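Local coordinates for protein tungsten-containing formylmethanofuran dehydrogenase 2 subunit C (Methanothermobacter wolfeii, PDB 5T5I) that is a subunit of the tungsten-containing formylmethanofuran dehydrogenase complex, which probably couples carbon dioxide reduction to formylation of methanofuran in methanogenesis, at residues C[172-178]-C[191-197]; C[188-192]-C[233-238]; C[196-202]-C[215-219]; C[211-215]-C[258-262]; C[242-246]-C[265-270]. All coordinates share one frame; numbering follows the deposited sequence.

From the N terminus, contact 1 comes first and closes one coil of the parallel beta-helix, tying residues 172-178 to 191-197. Contact 2 starts on strand 187-192 and closes the longer loop to the hairpin 231-239, which lies over the outside of the coils. Nested inside that loop, contact 3 joins 196-202 to 215-219 in the next coil. Contact 4 shares M215 with contact 3, crosses contact 2 in sequence, and brings strand 256-261 alongside the last coil. Contact 5 follows contact 2 in series and crosses contact 4; it packs the C-terminal tail against strand 241-247, beside the end of the beta-helix.

Contact 1 of 5, residues C[172-178]-C[191-197]; sequences IIKGDVN and IIEGNVV
K174 and E193 share nearly the same first torsion (chi1 -60° and -57°), each with CG anti to its carbonyl carbon, and the two side chains therefore run side by side in the same direction. Bends further along the lysine bring its NZ to within 3.4 Å of E193 OE2, a salt bridge whose hydrogen bond is weak. The other carboxylate oxygen, E193 OE1, receives a hydrogen from a water that also donates to K174 O, so the same carboxylate is held at both oxygens.

D176 and N195 also lie side by side, pointing the same way, with carboxylate and amide planes only 4° apart. The backbone N of N195 reaches D176 OD1 at 2.8 Å, on the anti side and tilted out of the carboxylate plane. Polar links repeat from coil to coil: N157 OD1 accepts from D176 N, and N195 OD1 accepts from M214 N.

Before these pairs the backbones run in parallel register. I173 N donates to I191 O at 2.9 Å, and I173 O accepts from E193 N at 2.8 Å. After the bend, V177 N binds N195 O at 3.0 Å. On the buried side, V177 CG2 lies 3.8 Å from V196 CG2.

Successive beta-helix coils are thus joined by main-chain bonds as well as by aligned side chains. The long, weak ion pair probably contributes less than the short, nearly straight bond to D176 OD1.

Contact 2 of 5, residues C[188-192]-C[233-238]; sequences GLIII and VDGEEL
L189 and I191, two residues apart on strand 188-192, direct their side chains at the hairpin segment 233-238, and the contact is mostly apolar. In L189, a CG anti to the backbone N (chi1 170°) is carried toward the hairpin, and the second torsion then splits the two methyls between separate targets. CD1 meets V233 CG1 at 3.9 Å, while CD2 lies 3.6 Å from V233 O.

E236 adds its aliphatic part. Its CG sits 4.0 Å from L189 CD2 and, equally, 4.0 Å from I191 CD1, bridging the two strand residues. The chain then bends sharply at chi2 (-79°), carrying the carboxylate aside; OE1 forms a salt bridge with K170. Beyond it, I191 CD1 approaches L238 CD2 at a looser 4.4 Å.

At the exposed end, D234 OD2 packs on L189 CB at 3.8 Å. A water that donates to G188 O at 2.9 Å also donates, only weakly, to D234 OD2. V233 to E236 form a type I' turn, closed by two backbone bonds, V233 N to E236 O and E236 N to V233 O.

The axes of 188-192 and 236-238 are 11.1 Å apart at an angle of 39°, a layer-to-layer distance with no backbone pairing. The hairpin 231-239 therefore lies across the outer face of the parallel strands: L189 also touches K170 on strand 170-173 and T208 on strand 208-211, its neighbours on either side.

Contact 3 of 5, residues C[196-202]-C[215-219]; sequences VVARAGG and MQEFL
V197 and Q216 lie side by side and point the same way, as stacked residues do in a beta-helix, here on neighbouring coils in the region after their main strands. The amide end of Q216, at NE2, comes 4.0 Å from V197 CG2, and its CB packs at 3.3 Å on V197 O. Backbone pairing sets this alignment: Q216 N donates to V196 O at 2.9 Å, whereas the next bond, E217 N to V197 O, is weak.

Farther along, the backbones separate and water fills in. One molecule accepts from R199 N and donates to F218 O; a second accepts from A200 N and donates to E217 O. In this way the polar groups stay bonded even where the two backbones no longer pair.

Buried side chains close the inner part. M215 SD rests 4.0 Å from A200 CB, and the side chain's bend at chi3 (-57°) brings CE over one face of the F218 ring, toward the rim. The same ring meets A200 O with its edge, CE1 lying 3.4 Å from that oxygen and near the ring plane.

Outward, the charged ends of R199 and E217 do not pair with each other but with acidic and basic side chains, respectively, of another protein chain, so this surface also serves assembly. At the last residue of the type II turn R199-G202, L219 CD1 touches G202 CA at 3.6 Å.

Contact 4 of 5, residues C[211-215]-C[258-262]; sequences VKGMM and VYAAV
V211 and A260 form the parallel bridge of this contact, and the tight part of the contact is their backbone pairing. V211 N donates to Y259 O at 2.9 Å. In return, V211 O accepts from A261 N at 3.0 Å. The CA of A260 also lies 3.5 Å from V211 O, a CA-H...O contact beside the stronger bond. Two main-chain bonds thus grip V211 from one strand edge, fixing the register. Close by, A261 CB comes within 3.2 Å of K212 O, so the alanine methyl sits directly on the carbonyl.

The buried face is completed by M215. Its terminal methyl, CE, touches A260 CB at 3.9 Å, and its sulfur SD is a looser 4.4 Å from V258 CG1, two successive atoms lying along the strand.

The loose side is that of the K212 side chain, which leaves extended and away from strand 256-261, touching L238 of the hairpin instead. K212 and A261 are partly exposed, in contrast to the buried V211, M215 and A260.

The side-chain amide of N265 helps hold the loop: its OD1 accepts from M215 N, and ND2 donates to G213 O and A261 O. On its far edge, strand 256-261 pairs antiparallel with 241-247. The arrangement marks the end of a parallel beta-helix, where the last parallel neighbour passes over into an antiparallel sheet.

Contact 5 of 5, residues C[242-246]-C[265-270]; sequences FYKFE and NGHIAP
Y243 and A269 meet face-on: A269 CB stands almost over the centre of the tyrosine ring, 3.8 Å from its centroid and 12° off the ring normal, a CH-pi contact. The ring also approaches the backbone of the tail, with CE2 3.5 Å from N265 O, and its OH lies 3.8 Å from G266 CA. These are CH-pi and van der Waals contacts, not hydrogen bonds.

F245 extends the apolar surface. Its CZ meets I268 CG2 at 3.8 Å, the two side chains crossing at about a right angle. A269 CA comes to the ring edge, 4.2 Å from CZ, and the poorly ordered P270 touches only loosely. Two residues apart on the strand, Y243 and F245 both leave from one side, and like first torsions (chi1 -70° and -62°) direct the rings the same way.

In the next shell, N265 shapes the tail. Its O accepts from I268 N at 3.0 Å and, weakly, from A269 N, so the chain turns back at 265-268, with helical backbone angles at 266-268 but without regular helical bonding, and presents I268 and A269 to the rings. The N265 side chain is tied to the 213-215 loop and to the end of strand 256-261, while H267 NE2 binds M215 O. F218 meets F245 edge-to-face, and I268 O is hydrogen-bonded to an aromatic side chain of another protein. The result is a C-terminal tail folded over the antiparallel strands that finish the beta-helix, a closing end that also faces a partner subunit.

Contact 1 of 5, residues C[172-178]-C[191-197]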
# COMPACT_ATOMS: atom_id res chain seq x y z
N ILE C 172 7.94 35.76 -20.15
CA ILE C 172 6.72 35.73 -19.35
C ILE C 172 5.69 34.85 -20.07
O ILE C 172 5.35 35.13 -21.22
CB ILE C 172 6.16 37.16 -19.09
CG1 ILE C 172 7.18 38.01 -18.29
CG2 ILE C 172 4.81 37.09 -18.35
CD1 ILE C 172 6.87 39.49 -18.24
N ILE C 173 5.21 33.78 -19.41
CA ILE C 173 4.13 32.93 -19.94
C ILE C 173 2.93 33.21 -19.05
O ILE C 173 2.97 32.92 -17.85
CB ILE C 173 4.48 31.41 -19.92
CG1 ILE C 173 5.87 31.12 -20.53
CG2 ILE C 173 3.39 30.57 -20.63
CD1 ILE C 173 6.11 31.58 -21.96
N LYS C 174 1.87 33.80 -19.61
CA LYS C 174 0.68 34.12 -18.81
C LYS C 174 -0.21 32.87 -18.54
O LYS C 174 -0.93 32.85 -17.56
CB LYS C 174 -0.10 35.26 -19.44
CG LYS C 174 0.73 36.55 -19.53
CD LYS C 174 -0.10 37.78 -19.99
CE LYS C 174 0.14 39.12 -19.31
NZ LYS C 174 1.38 39.24 -18.48
N GLY C 175 -0.10 31.85 -19.40
CA GLY C 175 -0.78 30.58 -19.22
C GLY C 175 0.10 29.53 -18.57
O GLY C 175 0.97 29.83 -17.75
N ASP C 176 -0.12 28.27 -18.95
CA ASP C 176 0.62 27.11 -18.44
C ASP C 176 1.77 26.70 -19.35
O ASP C 176 1.77 27.02 -20.54
CB ASP C 176 -0.34 25.92 -18.31
CG ASP C 176 -1.59 26.21 -17.51
OD1 ASP C 176 -1.48 26.92 -16.49
OD2 ASP C 176 -2.68 25.76 -17.93
N VAL C 177 2.72 25.94 -18.80
CA VAL C 177 3.80 25.30 -19.55
C VAL C 177 3.76 23.79 -19.27
O VAL C 177 3.16 23.35 -18.27
CB VAL C 177 5.22 25.87 -19.32
CG1 VAL C 177 5.29 27.35 -19.66
CG2 VAL C 177 5.71 25.62 -17.91
N ASN C 178 4.43 23.01 -20.11
CA ASN C 178 4.48 21.57 -19.93
C ASN C 178 5.69 21.18 -19.07
O ASN C 178 5.64 21.41 -17.86
CB ASN C 178 4.38 20.85 -21.28
CG ASN C 178 4.15 19.37 -21.11
OD1 ASN C 178 3.25 18.96 -20.42
ND2 ASN C 178 4.92 18.52 -21.77
N ILE C 191 9.06 34.03 -15.82
CA ILE C 191 7.86 34.11 -14.97
C ILE C 191 6.76 33.26 -15.64
O ILE C 191 6.37 33.55 -16.77
CB ILE C 191 7.37 35.56 -14.72
CG1 ILE C 191 8.45 36.40 -14.00
CG2 ILE C 191 6.05 35.52 -13.89
CD1 ILE C 191 8.15 37.90 -13.91
N ILE C 192 6.24 32.26 -14.94
CA ILE C 192 5.11 31.43 -15.40
C ILE C 192 3.91 31.77 -14.50
O ILE C 192 3.93 31.47 -13.30
CB ILE C 192 5.50 29.92 -15.40
CG1 ILE C 192 6.69 29.66 -16.39
CG2 ILE C 192 4.29 29.04 -15.78
CD1 ILE C 192 7.55 28.51 -16.01
N GLU C 193 2.90 32.43 -15.05
CA GLU C 193 1.74 32.85 -14.26
C GLU C 193 0.78 31.70 -13.98
O GLU C 193 0.04 31.74 -13.00
CB GLU C 193 1.04 34.06 -14.88
CG GLU C 193 1.98 35.25 -15.06
CD GLU C 193 1.36 36.55 -15.54
OE1 GLU C 193 0.17 36.53 -15.93
OE2 GLU C 193 2.08 37.57 -15.57
N GLY C 194 0.82 30.67 -14.82
CA GLY C 194 0.02 29.47 -14.68
C GLY C 194 0.80 28.33 -14.06
O GLY C 194 1.68 28.54 -13.22
N ASN C 195 0.47 27.11 -14.47
CA ASN C 195 1.03 25.87 -13.94
C ASN C 195 2.23 25.31 -14.72
O ASN C 195 2.46 25.68 -15.87
CB ASN C 195 -0.09 24.81 -13.90
CG ASN C 195 -1.30 25.24 -13.10
OD1 ASN C 195 -1.20 25.96 -12.09
ND2 ASN C 195 -2.49 24.83 -13.52
N VAL C 196 2.96 24.39 -14.06
CA VAL C 196 4.09 23.63 -14.63
C VAL C 196 3.82 22.15 -14.34
O VAL C 196 3.48 21.80 -13.21
CB VAL C 196 5.46 24.03 -14.01
CG1 VAL C 196 6.61 23.23 -14.63
CG2 VAL C 196 5.71 25.53 -14.13
N VAL C 197 4.02 21.27 -15.33
CA VAL C 197 3.84 19.82 -15.10
C VAL C 197 5.05 19.28 -14.31
O VAL C 197 4.86 18.65 -13.27
CB VAL C 197 3.62 19.04 -16.42
CG1 VAL C 197 3.59 17.53 -16.19
CG2 VAL C 197 2.34 19.51 -17.11
O HOH W 1 -2.13 35.08 -15.97

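Contact 2 of 5, residues C[188-192]-C[233-238]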
# COMPACT_ATOMS: atom_id res chain seq x y z
N GLY C 188 19.03 35.24 -16.47
CA GLY C 188 17.75 35.74 -16.96
C GLY C 188 16.63 35.50 -15.97
O GLY C 188 16.86 35.05 -14.84
N LEU C 189 15.42 35.84 -16.39
CA LEU C 189 14.22 35.71 -15.57
C LEU C 189 13.10 35.06 -16.38
O LEU C 189 12.81 35.50 -17.49
CB LEU C 189 13.78 37.10 -15.03
CG LEU C 189 12.42 37.20 -14.35
CD1 LEU C 189 12.34 36.33 -13.11
CD2 LEU C 189 12.09 38.67 -14.00
N ILE C 190 12.49 34.00 -15.83
CA ILE C 190 11.33 33.34 -16.42
C ILE C 190 10.20 33.46 -15.41
O ILE C 190 10.35 33.02 -14.26
CB ILE C 190 11.59 31.86 -16.79
CG1 ILE C 190 12.68 31.75 -17.88
CG2 ILE C 190 10.28 31.17 -17.28
CD1 ILE C 190 13.26 30.34 -18.04
N ILE C 191 9.06 34.03 -15.82
CA ILE C 191 7.86 34.11 -14.97
C ILE C 191 6.76 33.26 -15.64
O ILE C 191 6.37 33.55 -16.77
CB ILE C 191 7.37 35.56 -14.72
CG1 ILE C 191 8.45 36.40 -14.00
CG2 ILE C 191 6.05 35.52 -13.89
CD1 ILE C 191 8.15 37.90 -13.91
N ILE C 192 6.24 32.26 -14.94
CA ILE C 192 5.11 31.43 -15.40
C ILE C 192 3.91 31.77 -14.50
O ILE C 192 3.93 31.47 -13.30
CB ILE C 192 5.50 29.92 -15.40
CG1 ILE C 192 6.69 29.66 -16.39
CG2 ILE C 192 4.29 29.04 -15.78
CD1 ILE C 192 7.55 28.51 -16.01
N VAL C 233 12.12 40.93 -8.49
CA VAL C 233 13.22 40.33 -9.25
C VAL C 233 13.39 41.11 -10.54
O VAL C 233 12.49 41.12 -11.39
CB VAL C 233 13.02 38.83 -9.52
CG1 VAL C 233 14.20 38.26 -10.33
CG2 VAL C 233 12.86 38.06 -8.20
N ASP C 234 14.57 41.75 -10.68
CA ASP C 234 14.91 42.56 -11.85
C ASP C 234 13.83 43.63 -12.14
O ASP C 234 13.45 43.83 -13.28
CB ASP C 234 15.13 41.67 -13.08
CG ASP C 234 16.18 40.59 -12.91
OD1 ASP C 234 16.97 40.68 -11.94
OD2 ASP C 234 16.21 39.65 -13.74
N GLY C 235 13.32 44.27 -11.10
CA GLY C 235 12.30 45.30 -11.24
C GLY C 235 10.86 44.82 -11.24
O GLY C 235 9.95 45.64 -11.09
N GLU C 236 10.62 43.49 -11.40
CA GLU C 236 9.27 42.92 -11.40
C GLU C 236 8.82 42.70 -9.97
O GLU C 236 9.45 41.94 -9.25
CB GLU C 236 9.24 41.57 -12.14
CG GLU C 236 9.44 41.69 -13.63
CD GLU C 236 8.22 42.13 -14.42
OE1 GLU C 236 8.34 42.26 -15.66
OE2 GLU C 236 7.15 42.37 -13.81
N GLU C 237 7.72 43.35 -9.58
CA GLU C 237 7.15 43.24 -8.24
C GLU C 237 6.10 42.13 -8.25
O GLU C 237 5.17 42.18 -9.05
CB GLU C 237 6.53 44.58 -7.83
CG GLU C 237 7.56 45.70 -7.72
CD GLU C 237 7.02 47.09 -7.44
OE1 GLU C 237 5.80 47.32 -7.63
OE2 GLU C 237 7.83 47.97 -7.07
N LEU C 238 6.28 41.11 -7.40
CA LEU C 238 5.39 39.94 -7.33
C LEU C 238 4.81 39.83 -5.90
O LEU C 238 5.50 39.38 -4.99
CB LEU C 238 6.19 38.69 -7.71
CG LEU C 238 6.86 38.73 -9.10
CD1 LEU C 238 8.18 37.98 -9.11
CD2 LEU C 238 5.95 38.17 -10.16
O HOH W 2 17.33 36.65 -12.43

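Contact 3 of 5, residues C[196-202]-C[215-219]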
# COMPACT_ATOMS: atom_id res chain seq x y z
N VAL C 196 2.96 24.39 -14.06
CA VAL C 196 4.09 23.63 -14.63
C VAL C 196 3.82 22.15 -14.34
O VAL C 196 3.48 21.80 -13.21
CB VAL C 196 5.46 24.03 -14.01
CG1 VAL C 196 6.61 23.23 -14.63
CG2 VAL C 196 5.71 25.53 -14.13
N VAL C 197 4.02 21.27 -15.33
CA VAL C 197 3.84 19.82 -15.10
C VAL C 197 5.05 19.28 -14.31
O VAL C 197 4.86 18.65 -13.27
CB VAL C 197 3.62 19.04 -16.42
CG1 VAL C 197 3.59 17.53 -16.19
CG2 VAL C 197 2.34 19.51 -17.11
N ALA C 198 6.27 19.52 -14.78
CA ALA C 198 7.45 18.99 -14.11
C ALA C 198 8.77 19.63 -14.54
O ALA C 198 8.86 20.27 -15.58
CB ALA C 198 7.55 17.48 -14.36
N ARG C 199 9.79 19.39 -13.72
CA ARG C 199 11.20 19.68 -13.97
C ARG C 199 11.56 21.15 -14.20
O ARG C 199 12.46 21.42 -14.99
CB ARG C 199 11.68 18.81 -15.16
CG ARG C 199 11.46 17.33 -14.95
CD ARG C 199 11.61 16.49 -16.21
NE ARG C 199 11.21 15.12 -15.93
CZ ARG C 199 11.25 14.09 -16.78
NH1 ARG C 199 11.74 14.26 -18.00
NH2 ARG C 199 10.86 12.89 -16.39
N ALA C 200 10.92 22.08 -13.48
CA ALA C 200 11.29 23.49 -13.62
C ALA C 200 12.72 23.69 -13.11
O ALA C 200 13.08 23.16 -12.07
CB ALA C 200 10.33 24.39 -12.82
N GLY C 201 13.54 24.37 -13.89
CA GLY C 201 14.91 24.65 -13.51
C GLY C 201 15.85 23.46 -13.55
O GLY C 201 16.93 23.53 -12.96
N GLY C 202 15.46 22.38 -14.25
CA GLY C 202 16.30 21.20 -14.39
C GLY C 202 17.66 21.57 -14.92
O GLY C 202 17.75 22.30 -15.91
N MET C 215 3.14 23.67 -9.47
CA MET C 215 4.15 22.79 -10.08
C MET C 215 3.68 21.39 -9.66
O MET C 215 3.65 21.11 -8.46
CB MET C 215 5.58 23.04 -9.54
CG MET C 215 6.13 24.40 -9.88
SD MET C 215 7.92 24.51 -9.68
CE MET C 215 8.10 24.06 -8.02
N GLN C 216 3.24 20.54 -10.60
CA GLN C 216 2.76 19.20 -10.21
C GLN C 216 3.87 18.35 -9.57
O GLN C 216 3.61 17.64 -8.60
CB GLN C 216 2.17 18.43 -11.41
CG GLN C 216 0.89 19.02 -12.01
CD GLN C 216 0.36 18.16 -13.14
OE1 GLN C 216 0.44 16.93 -13.13
NE2 GLN C 216 -0.25 18.79 -14.15
N GLU C 217 5.10 18.45 -10.12
CA GLU C 217 6.29 17.73 -9.66
C GLU C 217 7.50 18.66 -9.69
O GLU C 217 7.54 19.57 -10.51
CB GLU C 217 6.60 16.56 -10.59
CG GLU C 217 5.49 15.52 -10.68
CD GLU C 217 5.75 14.54 -11.82
OE1 GLU C 217 6.77 13.82 -11.75
OE2 GLU C 217 5.02 14.59 -12.83
N PHE C 218 8.47 18.42 -8.81
CA PHE C 218 9.70 19.21 -8.76
C PHE C 218 10.92 18.27 -8.69
O PHE C 218 10.80 17.11 -9.08
CB PHE C 218 9.60 20.27 -7.65
CG PHE C 218 10.63 21.39 -7.65
CD1 PHE C 218 11.02 22.01 -8.83
CD2 PHE C 218 11.26 21.78 -6.47
CE1 PHE C 218 11.98 23.02 -8.83
CE2 PHE C 218 12.22 22.79 -6.47
CZ PHE C 218 12.56 23.42 -7.65
N LEU C 219 12.10 18.76 -8.25
CA LEU C 219 13.36 18.05 -8.33
C LEU C 219 14.12 18.01 -7.00
O LEU C 219 14.25 19.03 -6.31
CB LEU C 219 14.16 18.80 -9.39
CG LEU C 219 13.68 18.67 -10.86
CD1 LEU C 219 14.37 19.70 -11.74
CD2 LEU C 219 13.95 17.28 -11.42
O HOH W 3 10.03 17.03 -11.81
O HOH W 4 8.65 21.81 -11.65

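Contact 4 of 5, residues C[211-215]-C[258-262]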
# COMPACT_ATOMS: atom_id res chain seq x y z
N VAL C 211 7.10 30.67 -10.45
CA VAL C 211 5.87 29.95 -10.79
C VAL C 211 4.75 30.43 -9.86
O VAL C 211 4.83 30.21 -8.65
CB VAL C 211 6.05 28.42 -10.73
CG1 VAL C 211 4.77 27.70 -11.20
CG2 VAL C 211 7.26 27.97 -11.56
N LYS C 212 3.73 31.11 -10.41
CA LYS C 212 2.60 31.63 -9.63
C LYS C 212 1.49 30.57 -9.45
O LYS C 212 0.71 30.67 -8.51
CB LYS C 212 2.00 32.88 -10.25
CG LYS C 212 2.99 34.02 -10.45
CD LYS C 212 2.23 35.28 -10.88
CE LYS C 212 3.11 36.48 -11.04
NZ LYS C 212 2.33 37.68 -11.51
N GLY C 213 1.43 29.61 -10.36
CA GLY C 213 0.47 28.51 -10.28
C GLY C 213 1.09 27.30 -9.60
O GLY C 213 2.02 27.43 -8.78
N MET C 214 0.58 26.12 -9.92
CA MET C 214 1.01 24.86 -9.32
C MET C 214 2.09 24.16 -10.14
O MET C 214 1.92 23.99 -11.35
CB MET C 214 -0.21 23.92 -9.19
CG MET C 214 0.12 22.55 -8.63
SD MET C 214 -1.37 21.56 -8.34
CE MET C 214 -0.71 20.30 -7.31
N MET C 215 3.14 23.67 -9.47
CA MET C 215 4.15 22.79 -10.08
C MET C 215 3.68 21.39 -9.66
O MET C 215 3.65 21.11 -8.46
CB MET C 215 5.58 23.04 -9.54
CG MET C 215 6.13 24.40 -9.88
SD MET C 215 7.92 24.51 -9.68
CE MET C 215 8.10 24.06 -8.02
N VAL C 258 14.44 29.12 -7.72
CA VAL C 258 13.07 28.83 -8.14
C VAL C 258 12.13 29.34 -7.02
O VAL C 258 12.28 28.92 -5.86
CB VAL C 258 12.82 27.32 -8.43
CG1 VAL C 258 11.33 27.04 -8.68
CG2 VAL C 258 13.65 26.85 -9.62
N TYR C 259 11.18 30.23 -7.37
CA TYR C 259 10.14 30.73 -6.46
C TYR C 259 8.82 30.04 -6.87
O TYR C 259 8.50 30.02 -8.05
CB TYR C 259 9.97 32.25 -6.55
CG TYR C 259 11.08 33.05 -5.90
CD1 TYR C 259 11.17 33.16 -4.52
CD2 TYR C 259 11.98 33.78 -6.67
CE1 TYR C 259 12.16 33.93 -3.91
CE2 TYR C 259 12.94 34.61 -6.07
CZ TYR C 259 13.04 34.66 -4.70
OH TYR C 259 14.00 35.47 -4.12
N ALA C 260 8.10 29.47 -5.91
CA ALA C 260 6.82 28.81 -6.20
C ALA C 260 5.77 29.30 -5.18
O ALA C 260 6.00 29.20 -3.97
CB ALA C 260 6.98 27.30 -6.12
N ALA C 261 4.64 29.84 -5.67
CA ALA C 261 3.54 30.39 -4.84
C ALA C 261 3.09 29.41 -3.75
O ALA C 261 2.81 28.24 -4.05
CB ALA C 261 2.35 30.76 -5.71
N VAL C 262 3.06 29.87 -2.49
CA VAL C 262 2.77 28.98 -1.36
C VAL C 262 1.38 28.31 -1.43
O VAL C 262 1.27 27.14 -1.04
CB VAL C 262 2.97 29.63 0.05
CG1 VAL C 262 4.41 30.12 0.25
CG2 VAL C 262 1.95 30.72 0.35

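Contact 5 of 5, residues C[242-246]-C[265-270]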
# COMPACT_ATOMS: atom_id res chain seq x y z
N PHE C 242 6.07 33.14 -1.41
CA PHE C 242 6.68 32.14 -2.29
C PHE C 242 7.66 31.24 -1.54
O PHE C 242 8.49 31.76 -0.79
CB PHE C 242 7.46 32.83 -3.42
CG PHE C 242 6.61 33.63 -4.38
CD1 PHE C 242 6.25 34.94 -4.09
CD2 PHE C 242 6.13 33.06 -5.56
CE1 PHE C 242 5.44 35.67 -4.97
CE2 PHE C 242 5.32 33.79 -6.43
CZ PHE C 242 4.98 35.09 -6.13
N TYR C 243 7.59 29.92 -1.78
CA TYR C 243 8.60 28.97 -1.30
C TYR C 243 9.82 29.24 -2.18
O TYR C 243 9.66 29.40 -3.39
CB TYR C 243 8.17 27.51 -1.51
CG TYR C 243 7.03 27.07 -0.62
CD1 TYR C 243 7.16 27.08 0.76
CD2 TYR C 243 5.86 26.57 -1.17
CE1 TYR C 243 6.13 26.65 1.59
CE2 TYR C 243 4.81 26.13 -0.35
CZ TYR C 243 4.95 26.18 1.02
OH TYR C 243 3.94 25.74 1.84
N LYS C 244 11.01 29.36 -1.58
CA LYS C 244 12.26 29.68 -2.27
C LYS C 244 13.17 28.45 -2.26
O LYS C 244 13.39 27.84 -1.21
CB LYS C 244 12.95 30.87 -1.59
CG LYS C 244 14.18 31.37 -2.32
CD LYS C 244 14.83 32.53 -1.56
CE LYS C 244 15.99 33.14 -2.29
NZ LYS C 244 16.55 34.30 -1.55
N PHE C 245 13.72 28.12 -3.42
CA PHE C 245 14.62 26.97 -3.61
C PHE C 245 15.86 27.40 -4.37
O PHE C 245 15.75 28.21 -5.28
CB PHE C 245 13.91 25.88 -4.43
CG PHE C 245 12.68 25.29 -3.79
CD1 PHE C 245 12.77 24.18 -2.96
CD2 PHE C 245 11.42 25.81 -4.07
CE1 PHE C 245 11.63 23.60 -2.41
CE2 PHE C 245 10.28 25.26 -3.50
CZ PHE C 245 10.39 24.16 -2.67
N GLU C 246 17.02 26.81 -4.03
CA GLU C 246 18.29 27.06 -4.72
C GLU C 246 18.79 25.77 -5.37
O GLU C 246 18.76 24.70 -4.76
CB GLU C 246 19.35 27.60 -3.76
CG GLU C 246 20.61 28.09 -4.46
CD GLU C 246 21.75 28.40 -3.51
OE1 GLU C 246 22.11 27.52 -2.70
OE2 GLU C 246 22.28 29.53 -3.59
N ASN C 265 1.52 25.05 -3.78
CA ASN C 265 2.73 24.23 -3.84
C ASN C 265 3.18 23.66 -2.48
O ASN C 265 4.36 23.32 -2.32
CB ASN C 265 3.86 25.02 -4.49
CG ASN C 265 3.57 25.26 -5.95
OD1 ASN C 265 3.56 24.33 -6.76
ND2 ASN C 265 3.26 26.49 -6.32
N GLY C 266 2.24 23.46 -1.56
CA GLY C 266 2.54 22.86 -0.26
C GLY C 266 3.13 21.47 -0.37
O GLY C 266 3.98 21.10 0.43
N HIS C 267 2.73 20.71 -1.40
CA HIS C 267 3.24 19.36 -1.67
C HIS C 267 4.71 19.35 -2.16
O HIS C 267 5.36 18.30 -2.08
CB HIS C 267 2.32 18.64 -2.67
CG HIS C 267 2.35 19.26 -4.03
ND1 HIS C 267 1.78 20.50 -4.26
CD2 HIS C 267 2.93 18.83 -5.18
CE1 HIS C 267 2.02 20.78 -5.53
NE2 HIS C 267 2.70 19.80 -6.13
N ILE C 268 5.22 20.48 -2.70
CA ILE C 268 6.60 20.65 -3.20
C ILE C 268 7.57 20.99 -2.06
O ILE C 268 8.76 20.66 -2.18
CB ILE C 268 6.62 21.76 -4.33
CG1 ILE C 268 5.72 21.37 -5.52
CG2 ILE C 268 8.03 22.08 -4.82
CD1 ILE C 268 5.98 19.98 -6.13
N ALA C 269 7.11 21.70 -1.02
CA ALA C 269 7.97 22.07 0.11
C ALA C 269 8.26 20.82 0.96
O ALA C 269 7.36 20.01 1.13
CB ALA C 269 7.30 23.13 0.97
N PRO C 270 9.50 20.61 1.46
CA PRO C 270 9.79 19.38 2.22
C PRO C 270 9.09 19.29 3.58
O PRO C 270 8.60 20.28 4.09
CB PRO C 270 11.32 19.42 2.37
CG PRO C 270 11.65 20.87 2.35
CD PRO C 270 10.70 21.46 1.34